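Long-range contacts in dehydroascorbate reductase (Chlamydomonas reinhardtii, PDB 5XFT), which probably catalyses the glutathione-dependent reduction of dehydroascorbate to ascorbate, yielding glutathione disulfide, as a member of the GST superfamily: residues V27-E32 / P195-V200; L91-P96 / N152-S157; Q128-D133 / A179-L184; P144-Q149 / H185-A190. All blocks are in the same frame, centred on the assembly; numbering follows the deposited sequence.

Contact 1 of 4, residues V27-E32 / P195-V200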
loop_
_atom_site.group_PDB
_atom_site.type_symbol
_atom_site.label_atom_id
_atom_site.label_comp_id
_atom_site.label_asym_id
_atom_site.label_seq_id
_atom_site.Cartn_x
_atom_site.Cartn_y
_atom_site.Cartn_z
ATOM N N VAL A 27 -2.310 1.298 5.621
ATOM C CA VAL A 27 -3.106 1.655 6.795
ATOM C C VAL A 27 -4.381 2.390 6.388
ATOM O O VAL A 27 -5.479 2.076 6.870
ATOM C CB VAL A 27 -2.258 2.477 7.778
ATOM C CG1 VAL A 27 -3.131 3.055 8.875
ATOM C CG2 VAL A 27 -1.170 1.602 8.360
ATOM N N LEU A 28 -4.260 3.364 5.478
ATOM C CA LEU A 28 -5.417 4.132 5.024
ATOM C C LEU A 28 -6.474 3.238 4.392
ATOM O O LEU A 28 -7.673 3.381 4.670
ATOM C CB LEU A 28 -4.976 5.198 4.024
ATOM C CG LEU A 28 -4.004 6.266 4.502
ATOM C CD1 LEU A 28 -3.606 7.130 3.339
ATOM C CD2 LEU A 28 -4.663 7.082 5.571
ATOM N N LEU A 29 -6.051 2.330 3.507
ATOM C CA LEU A 29 -6.998 1.390 2.915
ATOM C C LEU A 29 -7.642 0.514 3.980
ATOM O O LEU A 29 -8.829 0.188 3.889
ATOM C CB LEU A 29 -6.312 0.529 1.853
ATOM C CG LEU A 29 -5.931 1.207 0.535
ATOM C CD1 LEU A 29 -5.144 0.293 -0.348
ATOM C CD2 LEU A 29 -7.171 1.677 -0.182
ATOM N N ALA A 30 -6.880 0.131 5.008
ATOM C CA ALA A 30 -7.465 -0.645 6.099
ATOM C C ALA A 30 -8.573 0.131 6.804
ATOM O O ALA A 30 -9.641 -0.420 7.089
ATOM C CB ALA A 30 -6.381 -1.054 7.092
ATOM N N TYR A 31 -8.340 1.415 7.093
ATOM C CA TYR A 31 -9.371 2.218 7.750
ATOM C C TYR A 31 -10.589 2.416 6.853
ATOM O O TYR A 31 -11.731 2.379 7.329
ATOM C CB TYR A 31 -8.791 3.567 8.176
ATOM C CG TYR A 31 -8.174 3.534 9.549
ATOM C CD1 TYR A 31 -6.928 2.956 9.759
ATOM C CD2 TYR A 31 -8.841 4.070 10.640
ATOM C CE1 TYR A 31 -6.366 2.908 11.018
ATOM C CE2 TYR A 31 -8.288 4.030 11.903
ATOM C CZ TYR A 31 -7.052 3.449 12.090
ATOM O OH TYR A 31 -6.502 3.413 13.354
ATOM N N GLU A 32 -10.369 2.638 5.557
ATOM C CA GLU A 32 -11.489 2.798 4.634
ATOM C C GLU A 32 -12.306 1.516 4.526
ATOM O O GLU A 32 -13.541 1.563 4.432
ATOM C CB GLU A 32 -10.967 3.216 3.261
ATOM C CG GLU A 32 -10.410 4.624 3.218
ATOM C CD GLU A 32 -11.503 5.672 3.174
ATOM O OE1 GLU A 32 -12.629 5.332 2.750
ATOM O OE2 GLU A 32 -11.240 6.830 3.573
ATOM N N PRO A 195 -14.793 2.853 -4.051
ATOM C CA PRO A 195 -14.733 4.148 -3.354
ATOM C C PRO A 195 -13.679 4.187 -2.264
ATOM O O PRO A 195 -13.091 5.248 -2.026
ATOM C CB PRO A 195 -16.147 4.299 -2.772
ATOM C CG PRO A 195 -17.004 3.383 -3.591
ATOM C CD PRO A 195 -16.122 2.228 -3.947
ATOM N N GLU A 196 -13.431 3.064 -1.584
ATOM C CA GLU A 196 -12.361 3.025 -0.591
ATOM C C GLU A 196 -11.019 3.363 -1.224
ATOM O O GLU A 196 -10.218 4.106 -0.643
ATOM C CB GLU A 196 -12.298 1.651 0.078
ATOM C CG GLU A 196 -13.471 1.323 0.988
ATOM C CD GLU A 196 -14.591 0.588 0.270
ATOM O OE1 GLU A 196 -15.067 1.078 -0.782
ATOM O OE2 GLU A 196 -14.984 -0.494 0.758
ATOM N N TRP A 197 -10.760 2.826 -2.419
ATOM C CA TRP A 197 -9.539 3.155 -3.142
ATOM C C TRP A 197 -9.556 4.600 -3.619
ATOM O O TRP A 197 -8.539 5.301 -3.534
ATOM C CB TRP A 197 -9.375 2.195 -4.319
ATOM C CG TRP A 197 -8.194 2.461 -5.197
ATOM C CD1 TRP A 197 -8.134 3.320 -6.258
ATOM C CD2 TRP A 197 -6.903 1.846 -5.104
ATOM N NE1 TRP A 197 -6.880 3.283 -6.827
ATOM C CE2 TRP A 197 -6.107 2.387 -6.134
ATOM C CE3 TRP A 197 -6.341 0.898 -4.244
ATOM C CZ2 TRP A 197 -4.780 2.009 -6.327
ATOM C CZ3 TRP A 197 -5.024 0.522 -4.440
ATOM C CH2 TRP A 197 -4.258 1.077 -5.473
ATOM N N GLN A 198 -10.705 5.064 -4.122
ATOM C CA GLN A 198 -10.805 6.427 -4.633
ATOM C C GLN A 198 -10.557 7.460 -3.546
ATOM O O GLN A 198 -10.065 8.557 -3.833
ATOM C CB GLN A 198 -12.182 6.658 -5.255
ATOM C CG GLN A 198 -12.438 5.877 -6.524
ATOM C CD GLN A 198 -13.859 6.040 -7.029
ATOM O OE1 GLN A 198 -14.674 6.736 -6.420
ATOM N NE2 GLN A 198 -14.166 5.393 -8.146
ATOM N N HIS A 199 -10.899 7.139 -2.299
ATOM C CA HIS A 199 -10.780 8.137 -1.245
ATOM C C HIS A 199 -9.328 8.490 -0.964
ATOM O O HIS A 199 -9.035 9.615 -0.546
ATOM C CB HIS A 199 -11.474 7.644 0.022
ATOM C CG HIS A 199 -12.960 7.547 -0.113
ATOM N ND1 HIS A 199 -13.632 7.987 -1.233
ATOM C CD2 HIS A 199 -13.905 7.063 0.727
ATOM C CE1 HIS A 199 -14.927 7.779 -1.077
ATOM N NE2 HIS A 199 -15.120 7.221 0.105
ATOM N N VAL A 200 -8.406 7.561 -1.205
ATOM C CA VAL A 200 -7.026 7.745 -0.775
ATOM C C VAL A 200 -6.066 7.479 -1.927
ATOM O O VAL A 200 -4.929 7.051 -1.712
ATOM C CB VAL A 200 -6.718 6.843 0.437
ATOM C CG1 VAL A 200 -7.506 7.314 1.657
ATOM C CG2 VAL A 200 -7.063 5.388 0.127
#
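Helix 27-32, with L28, L29 and E32 on its contact side, meets the short helix 195-199 and V200 at an angle of 137° between chain directions, the axes approaching to 9.2 Å. The backbones come nearest at E32 and E196, whose CB atoms pack at 3.8 Å. L29 reaches the partner with both methyls: CD2 rests 3.7 Å from CG2 of V200, while CD1 lies 4.1 Å from CZ3 of W197, approaching the indole obliquely. Its neighbour L28, one turn before E32, offers its CB to CG1 of V200. E32 folds back at chi2 (-77°), and its carboxylate lies across H199, the two planes 80° apart. E32 OE1 sits at the edge of the imidazole, 3.0 Å from H199 CD2, a polar contact with a ring carbon and not a hydrogen bond; OE2 is hydrogen-bonded to the hydroxyl of Y38. An alanine in place of E32 would probably leave the Y38 hydroxyl without this acceptor and the H199 ring without its neighbour at CD2. The contact ties the thioredoxin-like N-terminal domain of a GST fold to a late part of the helical C-terminal region. Around it, V27 and L28 pack on strand 5-12, L28 and V200 share Y38 of strand 38-43, A30 faces helix 75-85, and W197 meets Y163 of helix 153-173 edge-to-face.

Contact 2 of 4, residues L91-P96 / N152-S157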
loop_
_atom_site.group_PDB
_atom_site.type_symbol
_atom_site.label_atom_id
_atom_site.label_comp_id
_atom_site.label_asym_id
_atom_site.label_seq_id
_atom_site.Cartn_x
_atom_site.Cartn_y
_atom_site.Cartn_z
ATOM N N LEU A 91 -11.123 -8.044 7.986
ATOM C CA LEU A 91 -10.124 -7.986 6.926
ATOM C C LEU A 91 -9.194 -9.188 6.976
ATOM O O LEU A 91 -8.102 -9.146 6.402
ATOM C CB LEU A 91 -9.302 -6.696 7.007
ATOM C CG LEU A 91 -10.004 -5.343 7.066
ATOM C CD1 LEU A 91 -8.967 -4.222 7.025
ATOM C CD2 LEU A 91 -10.990 -5.215 5.928
ATOM N N GLN A 92 -9.592 -10.246 7.672
ATOM C CA GLN A 92 -8.744 -11.425 7.764
ATOM C C GLN A 92 -8.733 -12.170 6.436
ATOM O O GLN A 92 -9.671 -12.086 5.638
ATOM C CB GLN A 92 -9.210 -12.334 8.899
ATOM C CG GLN A 92 -9.173 -11.638 10.253
ATOM C CD GLN A 92 -9.337 -12.592 11.420
ATOM O OE1 GLN A 92 -10.446 -13.015 11.739
ATOM N NE2 GLN A 92 -8.230 -12.927 12.070
ATOM N N SER A 93 -7.650 -12.900 6.198
ATOM C CA SER A 93 -7.314 -13.368 4.864
ATOM C C SER A 93 -6.932 -14.839 4.886
ATOM O O SER A 93 -6.203 -15.288 5.776
ATOM C CB SER A 93 -6.152 -12.546 4.289
ATOM O OG SER A 93 -6.063 -12.691 2.886
ATOM N N SER A 94 -7.411 -15.580 3.890
ATOM C CA SER A 94 -6.973 -16.951 3.677
ATOM C C SER A 94 -5.728 -17.038 2.804
ATOM O O SER A 94 -5.151 -18.124 2.690
ATOM C CB SER A 94 -8.093 -17.779 3.037
ATOM O OG SER A 94 -9.352 -17.485 3.621
ATOM N N VAL A 95 -5.303 -15.932 2.206
ATOM C CA VAL A 95 -4.183 -15.946 1.254
ATOM C C VAL A 95 -2.904 -16.371 1.964
ATOM O O VAL A 95 -2.587 -15.835 3.043
ATOM C CB VAL A 95 -4.016 -14.571 0.614
ATOM C CG1 VAL A 95 -2.927 -14.631 -0.459
ATOM C CG2 VAL A 95 -5.328 -14.100 0.029
ATOM N N PRO A 96 -2.137 -17.313 1.408
ATOM C CA PRO A 96 -0.850 -17.683 2.010
ATOM C C PRO A 96 0.111 -16.501 2.072
ATOM O O PRO A 96 0.101 -15.607 1.221
ATOM C CB PRO A 96 -0.315 -18.774 1.076
ATOM C CG PRO A 96 -1.519 -19.325 0.403
ATOM C CD PRO A 96 -2.496 -18.191 0.279
ATOM N N ASN A 152 -9.408 -6.646 1.450
ATOM C CA ASN A 152 -8.858 -7.644 2.348
ATOM C C ASN A 152 -7.576 -7.094 2.963
ATOM O O ASN A 152 -7.019 -6.099 2.493
ATOM C CB ASN A 152 -8.589 -8.932 1.564
ATOM C CG ASN A 152 -8.369 -10.120 2.443
ATOM O OD1 ASN A 152 -8.959 -10.235 3.507
ATOM N ND2 ASN A 152 -7.558 -11.044 1.978
ATOM N N GLY A 153 -7.105 -7.741 4.031
ATOM C CA GLY A 153 -5.800 -7.377 4.566
ATOM C C GLY A 153 -4.701 -7.546 3.535
ATOM O O GLY A 153 -3.753 -6.753 3.476
ATOM N N THR A 154 -4.834 -8.575 2.691
ATOM C CA THR A 154 -3.909 -8.792 1.584
ATOM C C THR A 154 -4.087 -7.740 0.495
ATOM O O THR A 154 -3.106 -7.294 -0.107
ATOM C CB THR A 154 -4.112 -10.200 1.027
ATOM O OG1 THR A 154 -3.658 -11.157 1.993
ATOM C CG2 THR A 154 -3.350 -10.384 -0.277
ATOM N N ASP A 155 -5.330 -7.329 0.228
ATOM C CA ASP A 155 -5.558 -6.204 -0.671
ATOM C C ASP A 155 -4.882 -4.947 -0.140
ATOM O O ASP A 155 -4.223 -4.214 -0.887
ATOM C CB ASP A 155 -7.057 -5.955 -0.829
ATOM C CG ASP A 155 -7.752 -7.028 -1.633
ATOM O OD1 ASP A 155 -7.186 -7.478 -2.649
ATOM O OD2 ASP A 155 -8.869 -7.424 -1.232
ATOM N N CYS A 156 -5.049 -4.682 1.161
ATOM C CA CYS A 156 -4.492 -3.475 1.757
ATOM C C CYS A 156 -2.973 -3.479 1.712
ATOM O O CYS A 156 -2.360 -2.417 1.554
ATOM C CB CYS A 156 -4.982 -3.325 3.197
ATOM S SG CYS A 156 -6.774 -3.035 3.336
ATOM N N SER A 157 -2.348 -4.651 1.842
ATOM C CA SER A 157 -0.889 -4.697 1.800
ATOM C C SER A 157 -0.347 -4.698 0.370
ATOM O O SER A 157 0.666 -4.048 0.086
ATOM C CB SER A 157 -0.380 -5.924 2.549
ATOM O OG SER A 157 1.027 -6.032 2.416
#
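The flat groups here are the L91 carbonyl and the N152 carboxamide. L91 O receives G153 N at 2.9 Å, the donor tilted 21° from the carbonyl plane. The carboxamide, its rotation doubtful, is tucked with its end between the backbone carbonyls of L91 and Q92 on the one hand and the S93 side chain on the other. With CG anti to its own backbone N (chi1 -165°), N152 reaches across to the loop. N152 occupies the N-cap of helix 153-173, and its N-H makes a weak bond of 2.8 Å to OD2 of D155, which resembles one half of the capping box that GST folds carry at the start of this helix. G153 follows; its lack of a side chain lets the L91 oxygen come close to the first turn. Further along, the hydroxyls of S93 and T154 are hydrogen-bonded, OG to OG1, at 3.0 Å, and S93 OG also takes a weak bond from V95 N. V95 leans on the same threonine, its CB 3.7 Å from T154 OG1. At the other end of the contact L91 CD1 lies 4.5 Å from C156 SG, and beyond this pair A30 and L29 of helix 22-33 pack against L91 and C156 respectively.

Contact 3 of 4, residues Q128-D133 / A179-L184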
loop_
_atom_site.group_PDB
_atom_site.type_symbol
_atom_site.label_atom_id
_atom_site.label_comp_id
_atom_site.label_asym_id
_atom_site.label_seq_id
_atom_site.Cartn_x
_atom_site.Cartn_y
_atom_site.Cartn_z
ATOM N N GLN A 128 6.384 -13.519 -8.822
ATOM C CA GLN A 128 5.451 -12.956 -7.847
ATOM C C GLN A 128 4.114 -12.612 -8.498
ATOM O O GLN A 128 3.046 -13.027 -8.020
ATOM C CB GLN A 128 6.069 -11.718 -7.194
ATOM C CG GLN A 128 7.340 -12.000 -6.416
ATOM C CD GLN A 128 7.071 -12.651 -5.079
ATOM O OE1 GLN A 128 6.175 -12.237 -4.346
ATOM N NE2 GLN A 128 7.852 -13.670 -4.747
ATOM N N LEU A 129 4.158 -11.849 -9.594
ATOM C CA LEU A 129 2.934 -11.482 -10.298
ATOM C C LEU A 129 2.188 -12.715 -10.787
ATOM O O LEU A 129 0.954 -12.706 -10.887
ATOM C CB LEU A 129 3.261 -10.565 -11.471
ATOM C CG LEU A 129 3.841 -9.198 -11.129
ATOM C CD1 LEU A 129 4.169 -8.441 -12.404
ATOM C CD2 LEU A 129 2.850 -8.423 -10.286
ATOM N N ALA A 130 2.920 -13.782 -11.111
ATOM C CA ALA A 130 2.275 -15.026 -11.510
ATOM C C ALA A 130 1.514 -15.641 -10.343
ATOM O O ALA A 130 0.360 -16.053 -10.491
ATOM C CB ALA A 130 3.312 -16.005 -12.059
ATOM N N GLY A 131 2.149 -15.718 -9.172
ATOM C CA GLY A 131 1.477 -16.199 -7.978
ATOM C C GLY A 131 0.183 -15.463 -7.691
ATOM O O GLY A 131 -0.878 -16.085 -7.550
ATOM N N MET A 132 0.259 -14.128 -7.625
ATOM C CA MET A 132 -0.942 -13.337 -7.363
ATOM C C MET A 132 -2.002 -13.576 -8.431
ATOM O O MET A 132 -3.188 -13.747 -8.119
ATOM C CB MET A 132 -0.588 -11.851 -7.296
ATOM C CG MET A 132 0.402 -11.499 -6.202
ATOM S SD MET A 132 1.088 -9.847 -6.406
ATOM C CE MET A 132 -0.396 -8.846 -6.362
ATOM N N ASP A 133 -1.584 -13.601 -9.696
ATOM C CA ASP A 133 -2.523 -13.752 -10.802
ATOM C C ASP A 133 -3.245 -15.095 -10.733
ATOM O O ASP A 133 -4.480 -15.161 -10.830
ATOM C CB ASP A 133 -1.761 -13.589 -12.117
ATOM C CG ASP A 133 -2.593 -13.913 -13.326
ATOM O OD1 ASP A 133 -3.514 -13.134 -13.649
ATOM O OD2 ASP A 133 -2.316 -14.954 -13.956
ATOM N N ALA A 179 -0.520 -8.742 -20.729
ATOM C CA ALA A 179 -1.953 -8.915 -20.916
ATOM C C ALA A 179 -2.431 -10.305 -20.530
ATOM O O ALA A 179 -3.636 -10.496 -20.334
ATOM C CB ALA A 179 -2.328 -8.628 -22.369
ATOM N N ARG A 180 -1.524 -11.276 -20.416
ATOM C CA ARG A 180 -1.919 -12.617 -20.017
ATOM C C ARG A 180 -2.263 -12.707 -18.537
ATOM O O ARG A 180 -3.058 -13.572 -18.152
ATOM C CB ARG A 180 -0.811 -13.609 -20.358
ATOM C CG ARG A 180 0.449 -13.410 -19.564
ATOM C CD ARG A 180 1.429 -14.515 -19.860
ATOM N NE ARG A 180 2.266 -14.808 -18.707
ATOM C CZ ARG A 180 3.444 -14.239 -18.486
ATOM N NH1 ARG A 180 3.918 -13.343 -19.343
ATOM N NH2 ARG A 180 4.143 -14.563 -17.407
ATOM N N PHE A 181 -1.689 -11.841 -17.699
ATOM C CA PHE A 181 -2.099 -11.746 -16.305
ATOM C C PHE A 181 -3.480 -11.112 -16.240
ATOM O O PHE A 181 -3.635 -9.997 -15.731
ATOM C CB PHE A 181 -1.104 -10.924 -15.489
ATOM C CG PHE A 181 0.220 -11.591 -15.295
ATOM C CD1 PHE A 181 0.306 -12.960 -15.118
ATOM C CD2 PHE A 181 1.386 -10.846 -15.311
ATOM C CE1 PHE A 181 1.535 -13.572 -14.943
ATOM C CE2 PHE A 181 2.616 -11.453 -15.148
ATOM C CZ PHE A 181 2.690 -12.819 -14.962
ATOM N N THR A 182 -4.478 -11.818 -16.772
ATOM C CA THR A 182 -5.838 -11.297 -16.858
ATOM C C THR A 182 -6.367 -10.880 -15.492
ATOM O O THR A 182 -6.937 -9.792 -15.329
ATOM C CB THR A 182 -6.746 -12.360 -17.477
ATOM O OG1 THR A 182 -6.437 -13.639 -16.900
ATOM C CG2 THR A 182 -6.546 -12.424 -18.977
ATOM N N ALA A 183 -6.185 -11.750 -14.496
ATOM C CA ALA A 183 -6.732 -11.496 -13.169
ATOM C C ALA A 183 -6.077 -10.289 -12.510
ATOM O O ALA A 183 -6.708 -9.612 -11.691
ATOM C CB ALA A 183 -6.573 -12.739 -12.294
ATOM N N LEU A 184 -4.823 -9.996 -12.858
ATOM C CA LEU A 184 -4.186 -8.793 -12.333
ATOM C C LEU A 184 -4.778 -7.535 -12.959
ATOM O O LEU A 184 -4.946 -6.514 -12.276
ATOM C CB LEU A 184 -2.677 -8.851 -12.560
ATOM C CG LEU A 184 -1.951 -9.858 -11.669
ATOM C CD1 LEU A 184 -0.449 -9.646 -11.721
ATOM C CD2 LEU A 184 -2.457 -9.768 -10.241
#
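The first turn of helix 182-193, introduced by F181 at its N-cap position, is met by D133 of helix 118-138 within the all-helical C-terminal domain of the GST fold. F181 has no polar side chain to offer the helix start, and the D133 carboxylate comes in from the neighbouring helix: OD1 accepts weak bonds from A183 N at 3.1 Å and from L184 N at 3.5 Å. CG of D133 stands anti to its backbone N (chi1 172°), on the side of the turn. The other oxygen, OD2, forms a salt bridge with R137, which also binds the hydroxyl of T182. The helix start and the arginine would probably both stabilise the negative charge of D133. F181 is the centre of an inverse gamma turn, and its ring packs against helix 118-138, beside D133. OD2 of D133 approaches the ring edge, 3.5 Å from F181 CD1, with carboxylate and ring planes 57° apart, while the carbonyl oxygen of L129 stands over one face, nearer the rim than the centre. CE2 of the F181 ring packs on L129 CB at 3.8 Å, and CE1 lies 3.8 Å from A130 CA. R180, salt-bridged to E126, has F181 CE2 over one face of its guanidinium, offset toward the rim. L184 crosses L129 at about a right angle, its CD1 3.8 Å from L129 CD2. L184 CD1 also lies 3.5 Å from L129 O, while L184 CD2 turns to M132 CB at 4.1 Å.

Contact 4 of 4, residues P144-Q149 / H185-A190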
loop_
_atom_site.group_PDB
_atom_site.type_symbol
_atom_site.label_atom_id
_atom_site.label_comp_id
_atom_site.label_asym_id
_atom_site.label_seq_id
_atom_site.Cartn_x
_atom_site.Cartn_y
_atom_site.Cartn_z
ATOM N N PRO A 144 -13.227 -10.368 -7.543
ATOM C CA PRO A 144 -11.961 -10.002 -8.201
ATOM C C PRO A 144 -10.844 -9.576 -7.252
ATOM O O PRO A 144 -9.686 -9.487 -7.690
ATOM C CB PRO A 144 -12.373 -8.846 -9.117
ATOM C CG PRO A 144 -13.536 -8.220 -8.420
ATOM C CD PRO A 144 -14.241 -9.303 -7.643
ATOM N N LEU A 145 -11.143 -9.315 -5.982
ATOM C CA LEU A 145 -10.129 -8.968 -4.998
ATOM C C LEU A 145 -9.758 -10.186 -4.163
ATOM O O LEU A 145 -10.471 -11.191 -4.127
ATOM C CB LEU A 145 -10.620 -7.846 -4.083
ATOM C CG LEU A 145 -11.321 -6.670 -4.743
ATOM C CD1 LEU A 145 -11.813 -5.736 -3.671
ATOM C CD2 LEU A 145 -10.374 -5.960 -5.691
ATOM N N PHE A 146 -8.625 -10.079 -3.469
ATOM C CA PHE A 146 -8.236 -11.132 -2.539
ATOM C C PHE A 146 -9.284 -11.350 -1.459
ATOM O O PHE A 146 -9.329 -12.430 -0.866
ATOM C CB PHE A 146 -6.889 -10.804 -1.892
ATOM C CG PHE A 146 -5.727 -10.885 -2.837
ATOM C CD1 PHE A 146 -5.222 -9.739 -3.432
ATOM C CD2 PHE A 146 -5.139 -12.108 -3.133
ATOM C CE1 PHE A 146 -4.154 -9.807 -4.302
ATOM C CE2 PHE A 146 -4.064 -12.183 -4.003
ATOM C CZ PHE A 146 -3.572 -11.030 -4.589
ATOM N N GLY A 147 -10.111 -10.343 -1.180
ATOM C CA GLY A 147 -11.196 -10.483 -0.231
ATOM C C GLY A 147 -12.521 -10.595 -0.948
ATOM O O GLY A 147 -13.539 -10.066 -0.491
ATOM N N GLY A 148 -12.506 -11.274 -2.092
ATOM C CA GLY A 148 -13.692 -11.441 -2.904
ATOM C C GLY A 148 -14.217 -10.137 -3.458
ATOM O O GLY A 148 -13.657 -9.575 -4.402
ATOM N N GLN A 149 -15.295 -9.638 -2.864
ATOM C CA GLN A 149 -15.949 -8.436 -3.360
ATOM C C GLN A 149 -15.464 -7.165 -2.680
ATOM O O GLN A 149 -15.675 -6.074 -3.222
ATOM C CB GLN A 149 -17.464 -8.566 -3.184
ATOM C CG GLN A 149 -18.128 -9.498 -4.186
ATOM C CD GLN A 149 -18.201 -8.884 -5.568
ATOM O OE1 GLN A 149 -18.389 -7.674 -5.711
ATOM N NE2 GLN A 149 -18.049 -9.713 -6.596
ATOM N N HIS A 185 -5.110 -7.587 -14.251
ATOM C CA HIS A 185 -5.669 -6.406 -14.903
ATOM C C HIS A 185 -7.071 -6.117 -14.385
ATOM O O HIS A 185 -7.400 -4.967 -14.059
ATOM C CB HIS A 185 -5.668 -6.581 -16.423
ATOM C CG HIS A 185 -4.302 -6.577 -17.028
ATOM N ND1 HIS A 185 -3.639 -5.414 -17.361
ATOM C CD2 HIS A 185 -3.468 -7.591 -17.359
ATOM C CE1 HIS A 185 -2.457 -5.713 -17.867
ATOM N NE2 HIS A 185 -2.327 -7.028 -17.878
ATOM N N LYS A 186 -7.913 -7.153 -14.282
ATOM C CA LYS A 186 -9.229 -6.908 -13.698
ATOM C C LYS A 186 -9.139 -6.600 -12.211
ATOM O O LYS A 186 -10.015 -5.907 -11.687
ATOM C CB LYS A 186 -10.183 -8.084 -13.947
ATOM C CG LYS A 186 -9.534 -9.443 -14.006
ATOM C CD LYS A 186 -10.506 -10.520 -14.481
ATOM C CE LYS A 186 -10.925 -10.334 -15.940
ATOM N NZ LYS A 186 -12.015 -11.278 -16.338
ATOM N N TYR A 187 -8.098 -7.078 -11.526
ATOM C CA TYR A 187 -7.859 -6.650 -10.150
ATOM C C TYR A 187 -7.638 -5.145 -10.090
ATOM O O TYR A 187 -8.264 -4.443 -9.286
ATOM C CB TYR A 187 -6.663 -7.404 -9.573
ATOM C CG TYR A 187 -6.315 -7.096 -8.127
ATOM C CD1 TYR A 187 -7.201 -7.372 -7.095
ATOM C CD2 TYR A 187 -5.076 -6.574 -7.796
ATOM C CE1 TYR A 187 -6.867 -7.109 -5.775
ATOM C CE2 TYR A 187 -4.733 -6.305 -6.484
ATOM C CZ TYR A 187 -5.628 -6.573 -5.475
ATOM O OH TYR A 187 -5.271 -6.301 -4.164
ATOM N N LEU A 188 -6.768 -4.624 -10.961
ATOM C CA LEU A 188 -6.525 -3.185 -10.978
ATOM C C LEU A 188 -7.798 -2.413 -11.312
ATOM O O LEU A 188 -8.128 -1.432 -10.636
ATOM C CB LEU A 188 -5.401 -2.849 -11.959
ATOM C CG LEU A 188 -4.006 -3.115 -11.380
ATOM C CD1 LEU A 188 -3.020 -3.495 -12.470
ATOM C CD2 LEU A 188 -3.506 -1.913 -10.588
ATOM N N ALA A 189 -8.538 -2.847 -12.338
ATOM C CA ALA A 189 -9.791 -2.165 -12.665
ATOM C C ALA A 189 -10.760 -2.186 -11.485
ATOM O O ALA A 189 -11.408 -1.174 -11.179
ATOM C CB ALA A 189 -10.432 -2.802 -13.897
ATOM N N ALA A 190 -10.857 -3.327 -10.801
ATOM C CA ALA A 190 -11.745 -3.445 -9.649
ATOM C C ALA A 190 -11.341 -2.483 -8.539
ATOM O O ALA A 190 -12.192 -1.801 -7.956
ATOM C CB ALA A 190 -11.752 -4.887 -9.137
#
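Aromatic contact leads here: F146 and Y187 form an offset edge-to-face pair, the edge of F146 toward the face of Y187, with centroids 5.3 Å apart and planes at 79°. Y187 OH lies in turn at the edge of the F146 ring, 3.5 Å from F146 CD1. Aliphatic packing comes next. L145 CD2 sits 3.7 Å from CE1 of Y187, the two side chains crossing at about a right angle, and the same methyl touches A190 CB. P144 adds its CG, 3.8 Å from A190 CB. Polar atoms enter at two places. The carbonyl oxygen of P144 stands at the edge of the Y187 ring, 3.3 Å from CD1, and the Y187 hydroxyl is hydrogen-bonded to OD1 of D155 on helix 153-173. CG of Y187 stands anti to its backbone N (chi1 -178°), and the ring ends beside the type I turn L145-G148. A phenylalanine in place of Y187 would probably leave D155 short of one donor and the F146 edge without the oxygen beside it. Because F146 N and G147 N bind D155 as well, this one carboxylate joins the turn, the tyrosine and helix 153-173 in a largely buried polar network beside the apolar contacts.

From the N terminus, helix 22-33 supplies the first half of contact 1, which closes only at 195-200 and so encloses all the others. Contact 2 opens in the loop 91-96, followed by contact 3 on helix 118-138 and contact 4 at 144-149; they close in the same order, at 152-157, 179-184 and 185-190, so that each crosses the other two. Contacts 3 and 4 share helix 182-193, with centres 11 Å apart, and M132 touches F146 between them. D155 carries contact 2 into contact 4. Contacts 1 and 2 touch where C156 and the 91-96 loop meet helix 22-33, joining helix 153-173 and this linking loop to the thioredoxin-like domain.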